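PDB 3F6A: hydrolase, NUDIX family from Clostridium perfringens ATCC 13124, which probably hydrolyses nucleoside diphosphates linked to another moiety, though its substrate is not established. Local coordinates for residues 82-88 against 99-104. Residue numbers count along the deposited sequence, not the author numbering.
Sequences INPIHTI and IDFVYY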
ATOM      1  N   ILE A  82      -6.198   0.177  -6.809  1.00 19.06           N
ATOM      2  CA  ILE A  82      -6.255   1.384  -5.998  1.00 21.88           C
ATOM      3  C   ILE A  82      -5.250   1.189  -4.867  1.00 20.36           C
ATOM      4  O   ILE A  82      -5.262   0.173  -4.172  1.00 19.54           O
ATOM      5  CB  ILE A  82      -7.685   1.632  -5.431  1.00 24.15           C
ATOM      6  CG1 ILE A  82      -7.619   2.511  -4.183  1.00 25.08           C
ATOM      7  CG2 ILE A  82      -8.358   0.340  -5.120  1.00 29.62           C
ATOM      8  CD1 ILE A  82      -7.158   3.913  -4.452  1.00 32.84           C
ATOM      9  N   ASN A  83      -4.371   2.167  -4.705  1.00 20.90           N
ATOM     10  CA  ASN A  83      -3.319   2.120  -3.698  1.00 19.38           C
ATOM     11  C   ASN A  83      -3.822   2.680  -2.361  1.00 19.22           C
ATOM     12  O   ASN A  83      -4.632   3.600  -2.334  1.00 18.97           O
ATOM     13  CB  ASN A  83      -2.129   2.953  -4.200  1.00 20.85           C
ATOM     14  CG  ASN A  83      -0.806   2.505  -3.618  1.00 21.95           C
ATOM     15  OD1 ASN A  83       0.003   3.327  -3.182  1.00 23.87           O
ATOM     16  ND2 ASN A  83      -0.567   1.201  -3.625  1.00 18.48           N
ATOM     17  N   PRO A  84      -3.356   2.119  -1.230  1.00 19.51           N
ATOM     18  CA  PRO A  84      -3.806   2.633   0.068  1.00 19.44           C
ATOM     19  C   PRO A  84      -3.243   4.032   0.290  1.00 18.19           C
ATOM     20  O   PRO A  84      -2.256   4.403  -0.339  1.00 18.41           O
ATOM     21  CB  PRO A  84      -3.231   1.623   1.064  1.00 19.64           C
ATOM     22  CG  PRO A  84      -1.994   1.119   0.370  1.00 19.10           C
ATOM     23  CD  PRO A  84      -2.471   0.952  -1.061  1.00 18.91           C
ATOM     24  N   ILE A  85      -3.878   4.800   1.170  1.00 17.16           N
ATOM     25  CA  ILE A  85      -3.426   6.155   1.484  1.00 19.92           C
ATOM     26  C   ILE A  85      -2.253   6.039   2.453  1.00 18.31           C
ATOM     27  O   ILE A  85      -1.271   6.774   2.363  1.00 19.04           O
ATOM     28  CB  ILE A  85      -4.531   6.988   2.188  1.00 19.62           C
ATOM     29  CG1 ILE A  85      -5.808   7.011   1.347  1.00 23.59           C
ATOM     30  CG2 ILE A  85      -4.028   8.415   2.412  1.00 23.37           C
ATOM     31  CD1 ILE A  85      -5.663   7.700   0.007  1.00 24.60           C
ATOM     32  N   HIS A  86      -2.378   5.107   3.388  1.00 18.02           N
ATOM     33  CA  HIS A  86      -1.342   4.867   4.383  1.00 17.83           C
ATOM     34  C   HIS A  86      -1.258   3.381   4.685  1.00 17.13           C
ATOM     35  O   HIS A  86      -2.204   2.627   4.430  1.00 14.72           O
ATOM     36  CB  HIS A  86      -1.662   5.596   5.688  1.00 16.34           C
ATOM     37  CG  HIS A  86      -1.651   7.088   5.578  1.00 16.43           C
ATOM     38  ND1 HIS A  86      -0.540   7.798   5.173  1.00 18.22           N
ATOM     39  CD2 HIS A  86      -2.602   8.008   5.863  1.00 17.09           C
ATOM     40  CE1 HIS A  86      -0.808   9.090   5.213  1.00 18.54           C
ATOM     41  NE2 HIS A  86      -2.053   9.245   5.631  1.00 18.50           N
ATOM     42  N   THR A  87      -0.120   2.977   5.238  1.00 15.61           N
ATOM     43  CA  THR A  87       0.112   1.595   5.624  1.00 16.47           C
ATOM     44  C   THR A  87       0.592   1.622   7.072  1.00 17.82           C
ATOM     45  O   THR A  87       1.619   2.233   7.397  1.00 14.89           O
ATOM     46  CB  THR A  87       1.174   0.932   4.724  1.00 17.17           C
ATOM     47  OG1 THR A  87       0.692   0.885   3.374  1.00 18.86           O
ATOM     48  CG2 THR A  87       1.466  -0.477   5.194  1.00 17.31           C
ATOM     49  N   ILE A  88      -0.157   0.953   7.943  1.00 18.91           N
ATOM     50  CA  ILE A  88       0.166   0.925   9.364  1.00 19.92           C
ATOM     51  C   ILE A  88       0.314  -0.478   9.955  1.00 18.79           C
ATOM     52  O   ILE A  88      -0.390  -1.415   9.564  1.00 16.67           O
ATOM     53  CB  ILE A  88      -0.918   1.688  10.155  1.00 21.06           C
ATOM     54  CG1 ILE A  88      -0.946   3.147   9.694  1.00 22.26           C
ATOM     55  CG2 ILE A  88      -0.658   1.584  11.657  1.00 25.49           C
ATOM     56  CD1 ILE A  88      -2.065   3.964  10.315  1.00 27.41           C
ATOM     57  N   ILE A  99      -0.559  -5.882   9.206  1.00 20.92           N
ATOM     58  CA  ILE A  99      -0.414  -4.697   8.386  1.00 22.45           C
ATOM     59  C   ILE A  99      -1.825  -4.225   8.082  1.00 21.96           C
ATOM     60  O   ILE A  99      -2.701  -5.027   7.759  1.00 22.63           O
ATOM     61  CB  ILE A  99       0.305  -5.026   7.063  1.00 24.76           C
ATOM     62  CG1 ILE A  99       1.783  -5.297   7.340  1.00 27.51           C
ATOM     63  CG2 ILE A  99       0.133  -3.887   6.067  1.00 25.63           C
ATOM     64  CD1 ILE A  99       2.557  -5.746   6.125  1.00 29.16           C
ATOM     65  N   ASP A 100      -2.054  -2.925   8.200  1.00 22.14           N
ATOM     66  CA  ASP A 100      -3.366  -2.380   7.914  1.00 21.26           C
ATOM     67  C   ASP A 100      -3.282  -1.352   6.798  1.00 20.18           C
ATOM     68  O   ASP A 100      -2.638  -0.307   6.949  1.00 18.41           O
ATOM     69  CB  ASP A 100      -3.967  -1.740   9.164  1.00 25.18           C
ATOM     70  CG  ASP A 100      -5.338  -1.150   8.906  1.00 29.64           C
ATOM     71  OD1 ASP A 100      -6.274  -1.916   8.596  1.00 33.74           O
ATOM     72  OD2 ASP A 100      -5.479   0.085   9.005  1.00 35.17           O
ATOM     73  N   PHE A 101      -3.922  -1.668   5.673  1.00 17.48           N
ATOM     74  CA  PHE A 101      -3.953  -0.775   4.521  1.00 18.55           C
ATOM     75  C   PHE A 101      -5.121   0.177   4.696  1.00 16.58           C
ATOM     76  O   PHE A 101      -6.274  -0.244   4.697  1.00 15.36           O
ATOM     77  CB  PHE A 101      -4.117  -1.573   3.221  1.00 20.31           C
ATOM     78  CG  PHE A 101      -2.897  -2.370   2.846  1.00 22.13           C
ATOM     79  CD1 PHE A 101      -1.639  -1.773   2.841  1.00 24.17           C
ATOM     80  CD2 PHE A 101      -3.001  -3.709   2.486  1.00 24.91           C
ATOM     81  CE1 PHE A 101      -0.503  -2.500   2.483  1.00 23.61           C
ATOM     82  CE2 PHE A 101      -1.875  -4.440   2.128  1.00 23.74           C
ATOM     83  CZ  PHE A 101      -0.626  -3.835   2.126  1.00 23.57           C
ATOM     84  N   VAL A 102      -4.810   1.463   4.834  1.00 17.76           N
ATOM     85  CA  VAL A 102      -5.825   2.486   5.052  1.00 16.81           C
ATOM     86  C   VAL A 102      -6.303   3.193   3.796  1.00 17.49           C
ATOM     87  O   VAL A 102      -5.503   3.705   3.021  1.00 15.60           O
ATOM     88  CB  VAL A 102      -5.312   3.548   6.032  1.00 16.45           C
ATOM     89  CG1 VAL A 102      -6.412   4.556   6.334  1.00 18.50           C
ATOM     90  CG2 VAL A 102      -4.837   2.880   7.297  1.00 17.23           C
ATOM     91  N   TYR A 103      -7.622   3.236   3.624  1.00 17.51           N
ATOM     92  CA  TYR A 103      -8.244   3.877   2.473  1.00 18.78           C
ATOM     93  C   TYR A 103      -9.240   4.931   2.929  1.00 18.08           C
ATOM     94  O   TYR A 103      -9.806   4.833   4.020  1.00 18.76           O
ATOM     95  CB  TYR A 103      -8.998   2.838   1.635  1.00 19.02           C
ATOM     96  CG  TYR A 103      -8.128   1.797   0.984  1.00 19.51           C
ATOM     97  CD1 TYR A 103      -7.772   1.900  -0.359  1.00 22.75           C
ATOM     98  CD2 TYR A 103      -7.656   0.698   1.711  1.00 23.44           C
ATOM     99  CE1 TYR A 103      -6.969   0.936  -0.968  1.00 22.21           C
ATOM    100  CE2 TYR A 103      -6.854  -0.272   1.109  1.00 23.63           C
ATOM    101  CZ  TYR A 103      -6.516  -0.141  -0.229  1.00 24.47           C
ATOM    102  OH  TYR A 103      -5.726  -1.088  -0.831  1.00 31.42           O
ATOM    103  N   TYR A 104      -9.451   5.942   2.091  1.00 18.04           N
ATOM    104  CA  TYR A 104     -10.420   6.989   2.385  1.00 17.71           C
ATOM    105  C   TYR A 104     -11.484   6.850   1.303  1.00 18.46           C
ATOM    106  O   TYR A 104     -11.172   6.502   0.164  1.00 19.04           O
ATOM    107  CB  TYR A 104      -9.782   8.386   2.325  1.00 18.93           C
ATOM    108  CG  TYR A 104      -8.685   8.638   3.352  1.00 16.73           C
ATOM    109  CD1 TYR A 104      -8.574   7.854   4.501  1.00 16.47           C
ATOM    110  CD2 TYR A 104      -7.775   9.679   3.179  1.00 18.73           C
ATOM    111  CE1 TYR A 104      -7.580   8.104   5.458  1.00 18.38           C
ATOM    112  CE2 TYR A 104      -6.781   9.939   4.124  1.00 19.30           C
ATOM    113  CZ  TYR A 104      -6.689   9.148   5.260  1.00 17.80           C
ATOM    114  OH  TYR A 104      -5.704   9.412   6.188  1.00 18.64           O
TER
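Residues 99-104 and 86-88 belong to neighbouring antiparallel strands, 98-106 and 86-90, that form a beta hairpin in the mixed sheet of the NUDIX domain. At Ile-99, CG2 meets Thr-87 CG2 at 3.8 Å. Asp-100 forms a hydrogen-bonded pair with Ile-88: Asp-100 N to Ile-88 O is 2.6 Å, and Ile-88 N to Asp-100 O is 3.0 Å. Its carboxylate hydrogen-bonds to the hydroxyls of Thr-8 and Ser-10 on flanking strand 7-15. Phe-101 pairs with Thr-87 without hydrogen bonds, and its ring meets Phe-101 of the second subunit. Val-102 faces both Ile-85 and His-86, a classic beta bulge. Val-102 O accepts a hydrogen bond from Ile-85 N at 2.7 Å and a weak one from His-86 N at 3.4 Å. Val-102 N donates to His-86 O at 2.9 Å. Tyr-103 lays a ring face against Pro-84 CA, a CH-pi contact. Tyr-104 does likewise with Ile-85 CG1, while its hydroxyl and His-86 NE2 share Glu-146 of helix 138-150. Backbone bonds thus set the register; beyond the bulge, residues 82-85 meet the strand mainly through apolar and CH-pi packing.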